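Rhusiopathiae surface protein B (Erysipelothrix rhusiopathiae, PDB 3V10) probably binds collagen as a cell-wall-anchored surface adhesin, this chain being its collagen-binding region with two immunoglobulin-like parts. Local coordinates at residues K2-E7 / Q41-K46; R64-M69 / G171-E176; P136-L139 / D145-M148; E284-D287 / N291-T294. All coordinates share one frame; numbering follows the deposited sequence.

In the fold
From the N terminus, interaction 1 comes first: residues 2-7 fold back on 41-46 and close a loop holding strands 10-16 and 28-35 at the far end of the first immunoglobulin-like part. Interaction 2 follows and closes the longest loop, bringing 64-69 of that first part against 171-176 of the collagen-binding part, near the centre of the chain. Nested inside this loop, interaction 3 pairs 136-139 with 145-148 across a short turn on the first part. Interaction 4 comes last and closes the tight hairpin 284-287/291-294 in the collagen-binding part, its centre about 64 Å from the centre of interaction 1. No two of these loops cross.

Interaction 1: residues K2-E7 / Q41-K46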
# COMPACT_ATOMS: atom_id res chain seq x y z
N LYS A 2 -11.40 23.72 21.38
CA LYS A 2 -9.97 24.03 21.42
C LYS A 2 -9.15 23.21 20.43
O LYS A 2 -9.32 21.99 20.34
CB LYS A 2 -9.42 23.83 22.84
CG LYS A 2 -7.94 24.16 22.97
CD LYS A 2 -7.48 24.09 24.42
CE LYS A 2 -5.98 24.32 24.53
NZ LYS A 2 -5.56 25.64 23.97
N ASP A 3 -8.28 23.90 19.71
CA ASP A 3 -7.40 23.29 18.72
C ASP A 3 -6.04 22.99 19.35
O ASP A 3 -5.33 23.91 19.78
CB ASP A 3 -7.23 24.25 17.54
CG ASP A 3 -6.37 23.68 16.43
OD1 ASP A 3 -5.98 22.50 16.50
OD2 ASP A 3 -6.08 24.44 15.48
N TYR A 4 -5.67 21.71 19.40
CA TYR A 4 -4.39 21.33 19.99
C TYR A 4 -3.26 21.10 19.00
O TYR A 4 -2.19 20.64 19.38
CB TYR A 4 -4.56 20.07 20.84
CG TYR A 4 -5.21 20.33 22.18
CD1 TYR A 4 -6.59 20.34 22.32
CD2 TYR A 4 -4.42 20.61 23.30
CE1 TYR A 4 -7.19 20.60 23.55
CE2 TYR A 4 -5.01 20.88 24.53
CZ TYR A 4 -6.39 20.88 24.65
OH TYR A 4 -6.97 21.17 25.86
N THR A 5 -3.47 21.44 17.73
CA THR A 5 -2.46 21.23 16.70
C THR A 5 -1.05 21.72 17.06
O THR A 5 -0.07 21.00 16.87
CB THR A 5 -2.90 21.87 15.37
OG1 THR A 5 -4.12 21.26 14.94
CG2 THR A 5 -1.83 21.66 14.29
N ASN A 6 -0.94 22.93 17.58
CA ASN A 6 0.38 23.44 17.92
C ASN A 6 0.70 23.42 19.41
O ASN A 6 1.70 24.00 19.84
CB ASN A 6 0.57 24.84 17.35
CG ASN A 6 0.62 24.83 15.83
OD1 ASN A 6 1.52 24.24 15.23
ND2 ASN A 6 -0.36 25.46 15.21
N GLU A 7 -0.15 22.75 20.18
CA GLU A 7 0.06 22.62 21.63
C GLU A 7 1.09 21.52 21.87
O GLU A 7 1.28 20.64 21.03
CB GLU A 7 -1.24 22.25 22.33
CG GLU A 7 -2.22 23.39 22.45
CD GLU A 7 -1.68 24.50 23.32
OE1 GLU A 7 -0.90 25.33 22.82
OE2 GLU A 7 -2.02 24.55 24.52
N GLN A 41 1.52 20.79 32.09
CA GLN A 41 0.26 21.16 32.71
C GLN A 41 -0.89 20.29 32.24
O GLN A 41 -1.08 20.06 31.05
CB GLN A 41 -0.07 22.63 32.44
CG GLN A 41 0.83 23.59 33.18
CD GLN A 41 0.17 24.94 33.40
OE1 GLN A 41 -0.97 25.02 33.86
NE2 GLN A 41 0.89 26.01 33.07
N LYS A 42 -1.66 19.81 33.20
CA LYS A 42 -2.80 18.96 32.93
C LYS A 42 -3.93 19.68 32.20
O LYS A 42 -4.34 20.77 32.60
CB LYS A 42 -3.32 18.41 34.25
CG LYS A 42 -2.61 17.16 34.69
CD LYS A 42 -3.02 16.05 33.76
CE LYS A 42 -4.50 15.82 33.86
NZ LYS A 42 -4.82 15.17 35.16
N VAL A 43 -4.42 19.09 31.11
CA VAL A 43 -5.54 19.67 30.38
C VAL A 43 -6.68 18.65 30.40
O VAL A 43 -6.46 17.46 30.62
CB VAL A 43 -5.20 19.98 28.89
CG1 VAL A 43 -3.98 20.87 28.81
CG2 VAL A 43 -4.99 18.68 28.11
N LYS A 44 -7.90 19.12 30.17
CA LYS A 44 -9.08 18.26 30.15
C LYS A 44 -9.68 18.32 28.74
O LYS A 44 -10.28 19.32 28.35
CB LYS A 44 -10.09 18.79 31.19
CG LYS A 44 -11.04 17.76 31.80
CD LYS A 44 -10.51 17.14 33.13
CE LYS A 44 -9.26 16.24 32.94
NZ LYS A 44 -7.88 16.83 33.05
N PHE A 45 -9.51 17.24 27.98
CA PHE A 45 -10.05 17.20 26.62
C PHE A 45 -11.57 17.18 26.70
O PHE A 45 -12.15 16.45 27.51
CB PHE A 45 -9.52 15.99 25.87
CG PHE A 45 -8.04 16.06 25.58
CD1 PHE A 45 -7.50 17.16 24.92
CD2 PHE A 45 -7.19 15.03 25.96
CE1 PHE A 45 -6.14 17.23 24.63
CE2 PHE A 45 -5.82 15.09 25.68
CZ PHE A 45 -5.30 16.19 25.02
N LYS A 46 -12.19 18.00 25.85
CA LYS A 46 -13.64 18.13 25.80
C LYS A 46 -14.15 17.70 24.43
O LYS A 46 -13.46 17.84 23.42
CB LYS A 46 -14.04 19.58 26.01
CG LYS A 46 -13.45 20.25 27.23
CD LYS A 46 -14.03 19.68 28.51
CE LYS A 46 -13.51 20.46 29.71
NZ LYS A 46 -14.14 20.01 30.98
O HOH W 1 -9.41 21.08 26.32
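Y4 reaches across to F45 and V43, and its phenol is the centre of the contact. Its CB already leaves the backbone toward 41-46, and the first torsion sets CG anti to the carbonyl carbon (chi1 -76°), which carries the ring out to the second segment. From CG onward the ring presents a face to F45. CE1 of F45 stands 3.6 Å above the Y4 plane, over its centre, so all six ring carbons share this one atom; the nearest pairs include Y4 CZ to F45 CE1 at 3.7 Å. The planes are turned 76° from each other with centroids 4.9 Å apart, a T-shaped pair in which F45 supplies the edge. At the tip, Y4 OH lies 3.7 Å from V43 CB, the valine approaching from the direction opposite to the tyrosine. The hydroxyl also donates to a water at the ring edge, with Y4 OH and the water oxygen only 2.5 Å apart, and that water in turn donates to K44 O. The buried phenol oxygen is thereby satisfied without any direct hydrogen bond between the segments. Behind the ring, Y4 opens a type I turn closed by E7 N on Y4 O, and D3 OD1 accepts from T5 N in an Asx turn. The arrangement is a T-shaped aromatic pair at the far end of the first immunoglobulin-like part, joining the N-terminal loop to the loop that follows strand 41-42; F45 stacking on F101 and the backbone of Y4 bonding to F50 link it to strands 96-101 and 50-54.

Interaction 2: residues R64-M69 / G171-E176; sequences RSLRAM and GTFSTE
R64 and L66 meet T175 and F173 where the two immunoglobulin-like parts of the chain adjoin, a two-domain layout that the Collagen Hug model assigns to collagen-binding adhesins. R64, on strand 61-65, sends its guanidinium to a salt bridge with D122; across the interface it gives just a marginal touch, NH1 lying 4.2 Å from T175 CG2, with the two side chains at about a right angle. S65 turns the backbone: its OG accepts from R67 N at 3.0 Å in an ST turn, which leads the chain away from the strand at the point where L66 faces the other part. L66 carries the apolar contact. Its branch comes down over one face of the F173 ring, CD2 standing 3.4 Å from F173 CD1 and CG 3.6 Å from F173 CE1. CD2 is 3.8 Å from the ring centroid, 27° off the normal, a CH-pi contact displaced toward the rim. The phenylalanine is held with CG between its backbone N and carbonyl carbon (chi1 52°), which lays that face toward the leucine; over the opposite face sits T172 OG1, itself hydrogen-bonded to S25 O. M308 and V120 also pack against both L66 and F173, so this small apolar patch is shared with strand 112-123. R67 then turns away toward H178 and F92, and A68 O accepts from S71 OG. Between 64-69 and 171-176 no direct hydrogen bond forms; one water donates to L66 O at 2.9 Å and, weakly, to S174 O at 3.5 Å.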
# COMPACT_ATOMS: atom_id res chain seq x y z
N ARG A 64 -0.41 11.71 0.87
CA ARG A 64 -1.83 11.79 1.19
C ARG A 64 -2.32 10.48 1.81
O ARG A 64 -1.64 9.45 1.74
CB ARG A 64 -2.64 12.09 -0.07
CG ARG A 64 -2.68 10.97 -1.10
CD ARG A 64 -3.70 11.26 -2.19
NE ARG A 64 -4.00 10.08 -3.01
CZ ARG A 64 -3.12 9.48 -3.80
NH1 ARG A 64 -3.47 8.42 -4.50
NH2 ARG A 64 -1.88 9.94 -3.88
N SER A 65 -3.49 10.54 2.43
CA SER A 65 -4.07 9.35 3.03
C SER A 65 -4.48 8.40 1.90
O SER A 65 -4.68 8.83 0.77
CB SER A 65 -5.31 9.74 3.87
OG SER A 65 -6.10 8.61 4.18
N LEU A 66 -4.59 7.11 2.20
CA LEU A 66 -5.00 6.14 1.19
C LEU A 66 -6.52 6.17 1.03
O LEU A 66 -7.07 5.62 0.08
CB LEU A 66 -4.60 4.72 1.59
CG LEU A 66 -3.17 4.23 1.39
CD1 LEU A 66 -2.18 5.14 2.12
CD2 LEU A 66 -3.08 2.80 1.91
N ARG A 67 -7.18 6.80 2.00
CA ARG A 67 -8.64 6.87 2.01
C ARG A 67 -9.23 7.98 1.13
O ARG A 67 -8.54 8.94 0.78
CB ARG A 67 -9.13 7.08 3.45
CG ARG A 67 -8.56 6.10 4.48
CD ARG A 67 -8.90 4.65 4.15
NE ARG A 67 -10.34 4.44 4.01
CZ ARG A 67 -11.19 4.36 5.03
NH1 ARG A 67 -10.75 4.47 6.27
NH2 ARG A 67 -12.48 4.18 4.80
N ALA A 68 -10.50 7.83 0.78
CA ALA A 68 -11.19 8.83 -0.02
C ALA A 68 -11.37 10.06 0.87
O ALA A 68 -11.43 9.94 2.09
CB ALA A 68 -12.55 8.32 -0.46
N MET A 69 -11.46 11.25 0.26
CA MET A 69 -11.65 12.48 1.04
C MET A 69 -12.94 12.35 1.84
O MET A 69 -13.95 11.85 1.33
CB MET A 69 -11.70 13.70 0.10
CG MET A 69 -11.93 15.07 0.78
SD MET A 69 -11.73 16.52 -0.35
CE MET A 69 -13.32 16.55 -1.18
N GLY A 171 3.02 -5.92 -6.56
CA GLY A 171 1.76 -5.72 -5.86
C GLY A 171 1.79 -4.46 -5.03
O GLY A 171 2.86 -3.96 -4.67
N THR A 172 0.61 -3.93 -4.74
CA THR A 172 0.51 -2.73 -3.92
C THR A 172 -0.90 -2.61 -3.38
O THR A 172 -1.79 -3.39 -3.75
CB THR A 172 0.89 -1.46 -4.73
OG1 THR A 172 0.98 -0.34 -3.83
CG2 THR A 172 -0.15 -1.16 -5.81
N PHE A 173 -1.10 -1.65 -2.49
CA PHE A 173 -2.40 -1.43 -1.89
C PHE A 173 -3.29 -0.68 -2.87
O PHE A 173 -2.80 0.06 -3.73
CB PHE A 173 -2.25 -0.63 -0.59
CG PHE A 173 -1.44 0.63 -0.74
CD1 PHE A 173 -2.03 1.80 -1.21
CD2 PHE A 173 -0.08 0.63 -0.44
CE1 PHE A 173 -1.28 2.96 -1.37
CE2 PHE A 173 0.68 1.79 -0.60
CZ PHE A 173 0.08 2.96 -1.07
N SER A 174 -4.59 -0.90 -2.75
CA SER A 174 -5.55 -0.22 -3.60
C SER A 174 -5.93 1.11 -2.96
O SER A 174 -6.00 1.22 -1.73
CB SER A 174 -6.81 -1.06 -3.77
OG SER A 174 -7.80 -0.36 -4.52
N THR A 175 -6.14 2.11 -3.80
CA THR A 175 -6.57 3.42 -3.31
C THR A 175 -8.03 3.60 -3.74
O THR A 175 -8.63 4.65 -3.48
CB THR A 175 -5.72 4.57 -3.91
OG1 THR A 175 -5.77 4.50 -5.34
CG2 THR A 175 -4.27 4.47 -3.45
N GLU A 176 -8.59 2.58 -4.38
CA GLU A 176 -9.98 2.63 -4.83
C GLU A 176 -10.90 1.78 -3.94
O GLU A 176 -12.08 2.07 -3.80
CB GLU A 176 -10.06 2.18 -6.30
CG GLU A 176 -10.82 0.89 -6.59
CD GLU A 176 -10.64 0.46 -8.04
OE1 GLU A 176 -11.16 1.16 -8.93
OE2 GLU A 176 -9.95 -0.55 -8.35
O HOH W 2 -8.31 3.05 0.12

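Interaction 3: residues P136-L139 / D145-M148; sequences PTNL and DKQM
T137 and Q147 hold the close part of this contact, facing each other as an antiparallel, hydrogen-bonded pair. T137 N donates to Q147 O and Q147 N to T137 O, each at 2.9 Å, the second nearly straight at 169°. The same two oxygens receive CA-H contacts from neighbouring residues, P136 CA on Q147 O at 3.3 Å and K146 CA on T137 O at 3.4 Å, so each carbonyl is approached by both an N-H and a C-H. T137 turns its side chain away from 145-148, into the fold beside F30 and I149, and its OG1 accepts from L139 N in an ST turn that bends the chain just after the pair. Looser packing follows toward the exposed rim. N138 swings its amide in toward K146, with CG held between the backbone N and the carbonyl carbon (chi1 53°); ND2 comes within 3.6 Å of K146 CG. The extended lysine passes the amide, with CE still 4.0 Å from N138 ND2, before its end leads away. This amide is already occupied by the turn, OD1 by G140 N and ND2 by L144 O. At the other end P136 and M148 run side by side at the surface, though the modelled approach of the methionine methyl is too close to be trusted. Q147 extends away from 136-139, and its NE2 donates to F13 O on strand 10-16. The hydrogen bonds across the contact all run between backbone atoms, which implies a pairing that depends little on side-chain identity, while the polar ends of N138 and Q147 bond outside the two segments.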
# COMPACT_ATOMS: atom_id res chain seq x y z
N PRO A 136 10.99 17.22 4.64
CA PRO A 136 11.09 17.17 6.10
C PRO A 136 9.74 17.59 6.68
O PRO A 136 9.08 18.47 6.13
CB PRO A 136 12.21 18.16 6.40
CG PRO A 136 12.13 19.13 5.29
CD PRO A 136 11.85 18.28 4.08
N THR A 137 9.33 16.97 7.78
CA THR A 137 8.02 17.29 8.32
C THR A 137 7.82 16.96 9.81
O THR A 137 8.49 16.10 10.37
CB THR A 137 6.93 16.54 7.51
OG1 THR A 137 5.62 16.98 7.90
CG2 THR A 137 7.03 15.03 7.77
N ASN A 138 6.89 17.69 10.42
CA ASN A 138 6.50 17.46 11.80
C ASN A 138 4.98 17.37 11.75
O ASN A 138 4.29 17.60 12.74
CB ASN A 138 6.94 18.62 12.73
CG ASN A 138 6.49 19.98 12.24
OD1 ASN A 138 5.60 20.09 11.39
ND2 ASN A 138 7.11 21.03 12.78
N LEU A 139 4.47 17.01 10.57
CA LEU A 139 3.03 16.88 10.32
C LEU A 139 2.26 18.15 10.67
O LEU A 139 1.05 18.10 10.90
CB LEU A 139 2.44 15.69 11.08
CG LEU A 139 2.83 14.30 10.57
CD1 LEU A 139 2.14 13.24 11.40
CD2 LEU A 139 2.45 14.18 9.10
N ASP A 145 9.93 18.57 16.53
CA ASP A 145 11.04 18.83 15.63
C ASP A 145 10.73 18.07 14.35
O ASP A 145 10.15 16.98 14.39
CB ASP A 145 12.36 18.31 16.21
CG ASP A 145 12.76 19.01 17.50
OD1 ASP A 145 12.48 20.22 17.63
OD2 ASP A 145 13.36 18.35 18.37
N LYS A 146 11.09 18.63 13.20
CA LYS A 146 10.82 17.97 11.94
C LYS A 146 11.77 16.79 11.73
O LYS A 146 12.91 16.80 12.21
CB LYS A 146 10.99 18.95 10.78
CG LYS A 146 10.03 20.13 10.81
CD LYS A 146 10.24 21.03 9.60
CE LYS A 146 9.35 22.27 9.65
NZ LYS A 146 9.52 23.12 8.44
N GLN A 147 11.29 15.78 11.02
CA GLN A 147 12.10 14.62 10.70
C GLN A 147 12.17 14.58 9.18
O GLN A 147 11.19 14.86 8.50
CB GLN A 147 11.46 13.35 11.26
CG GLN A 147 11.67 13.19 12.76
CD GLN A 147 11.17 11.86 13.29
OE1 GLN A 147 11.37 10.82 12.66
NE2 GLN A 147 10.53 11.89 14.45
N MET A 148 13.35 14.25 8.65
CA MET A 148 13.53 14.23 7.20
C MET A 148 12.94 13.01 6.50
O MET A 148 13.01 11.89 6.99
CB MET A 148 15.01 14.35 6.83
CG MET A 148 15.32 14.15 5.33
SD MET A 148 14.91 15.53 4.21
CE MET A 148 13.23 15.57 4.30

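Interaction 4: residues E284-D287 / N291-T294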
# COMPACT_ATOMS: atom_id res chain seq x y z
N GLU A 284 7.82 -22.29 -14.51
CA GLU A 284 8.64 -23.27 -15.20
C GLU A 284 8.32 -23.19 -16.68
O GLU A 284 7.16 -23.05 -17.07
CB GLU A 284 8.37 -24.69 -14.70
CG GLU A 284 9.49 -25.66 -15.10
CD GLU A 284 9.39 -26.99 -14.39
OE1 GLU A 284 8.95 -27.98 -15.02
OE2 GLU A 284 9.74 -27.05 -13.19
N TYR A 285 9.37 -23.28 -17.49
CA TYR A 285 9.25 -23.24 -18.94
C TYR A 285 10.64 -23.48 -19.52
O TYR A 285 11.62 -23.50 -18.79
CB TYR A 285 8.76 -21.87 -19.40
CG TYR A 285 9.67 -20.72 -19.02
CD1 TYR A 285 9.71 -20.24 -17.71
CD2 TYR A 285 10.52 -20.13 -19.96
CE1 TYR A 285 10.57 -19.20 -17.34
CE2 TYR A 285 11.38 -19.09 -19.60
CZ TYR A 285 11.40 -18.64 -18.29
OH TYR A 285 12.26 -17.62 -17.93
N LYS A 286 10.70 -23.69 -20.83
CA LYS A 286 11.98 -23.86 -21.52
C LYS A 286 12.17 -22.53 -22.25
O LYS A 286 11.26 -22.10 -22.95
CB LYS A 286 11.92 -25.00 -22.53
CG LYS A 286 12.11 -26.39 -21.94
CD LYS A 286 11.96 -27.46 -23.02
CE LYS A 286 12.08 -28.87 -22.45
NZ LYS A 286 13.48 -29.39 -22.51
N ASP A 287 13.31 -21.87 -22.07
CA ASP A 287 13.52 -20.59 -22.73
C ASP A 287 13.67 -20.76 -24.24
O ASP A 287 13.55 -21.87 -24.76
CB ASP A 287 14.74 -19.84 -22.16
CG ASP A 287 16.02 -20.66 -22.21
OD1 ASP A 287 16.18 -21.48 -23.14
OD2 ASP A 287 16.87 -20.47 -21.31
N ASN A 291 16.36 -24.39 -22.99
CA ASN A 291 16.80 -24.80 -21.66
C ASN A 291 15.72 -24.58 -20.62
O ASN A 291 15.05 -23.55 -20.61
CB ASN A 291 18.06 -24.03 -21.28
CG ASN A 291 19.16 -24.22 -22.30
OD1 ASN A 291 19.47 -25.35 -22.68
ND2 ASN A 291 19.74 -23.12 -22.76
N LEU A 292 15.56 -25.57 -19.75
CA LEU A 292 14.56 -25.52 -18.69
C LEU A 292 14.93 -24.49 -17.64
O LEU A 292 16.03 -24.51 -17.09
CB LEU A 292 14.42 -26.90 -18.04
CG LEU A 292 13.20 -27.15 -17.16
CD1 LEU A 292 11.94 -27.04 -17.99
CD2 LEU A 292 13.32 -28.52 -16.52
N VAL A 293 14.00 -23.58 -17.36
CA VAL A 293 14.22 -22.53 -16.37
C VAL A 293 13.49 -22.93 -15.09
O VAL A 293 12.26 -22.92 -15.04
CB VAL A 293 13.70 -21.18 -16.86
CG1 VAL A 293 13.93 -20.12 -15.81
CG2 VAL A 293 14.39 -20.80 -18.16
N THR A 294 14.25 -23.26 -14.06
CA THR A 294 13.67 -23.68 -12.78
C THR A 294 14.27 -22.91 -11.61
O THR A 294 13.95 -23.19 -10.46
CB THR A 294 13.94 -25.18 -12.53
OG1 THR A 294 15.36 -25.40 -12.44
CG2 THR A 294 13.38 -26.02 -13.66
O HOH W 3 19.40 -20.35 -21.90
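The Y285 ring has V293 over one of its faces, CB standing 3.7 Å above the plane and displaced toward the rim in a CH-pi contact. The two methyls straddle the hydroxyl end: V293 CG2 reaches Y285 CZ at 3.7 Å and V293 CG1 reaches Y285 OH at the same distance. The tyrosine is put there by its first torsion, with CG between the backbone N and the carbonyl carbon (chi1 60°). The other flat groups are the D287 carboxylate and the N291 amide, whose planes stand 81° apart. The backbone N of N291 donates to D287 OD1 at 2.9 Å from above the carboxylate plane, 45° out of it, and a water joins the side chains by donating to D287 OD2 at 2.6 Å and accepting from N291 ND2. D287 N returns a bond to N291 O at 2.8 Å, so D287 and N291 are joined in both directions at the turn end of the hairpin. Further along, V293 N donates to Y285 O at 2.8 Å, almost straight in line with the carbonyl. K286 and L292 form a non-hydrogen-bonded antiparallel pair on the surface away from the tyrosine; L292 CD1 lies 4.0 Å from K286 CG and also touches E284, whose carboxylate runs beside T294 CG2. The contact is a short beta hairpin whose second strand, 292-293, is only weakly bonded, at one end of the collagen-binding part. Y285 also stacks with F166, and strand 276-286 continues into the sheet beside strand 198-204, E284 bonding through its backbone to K199, and K286 to Q195 and the S196 hydroxyl.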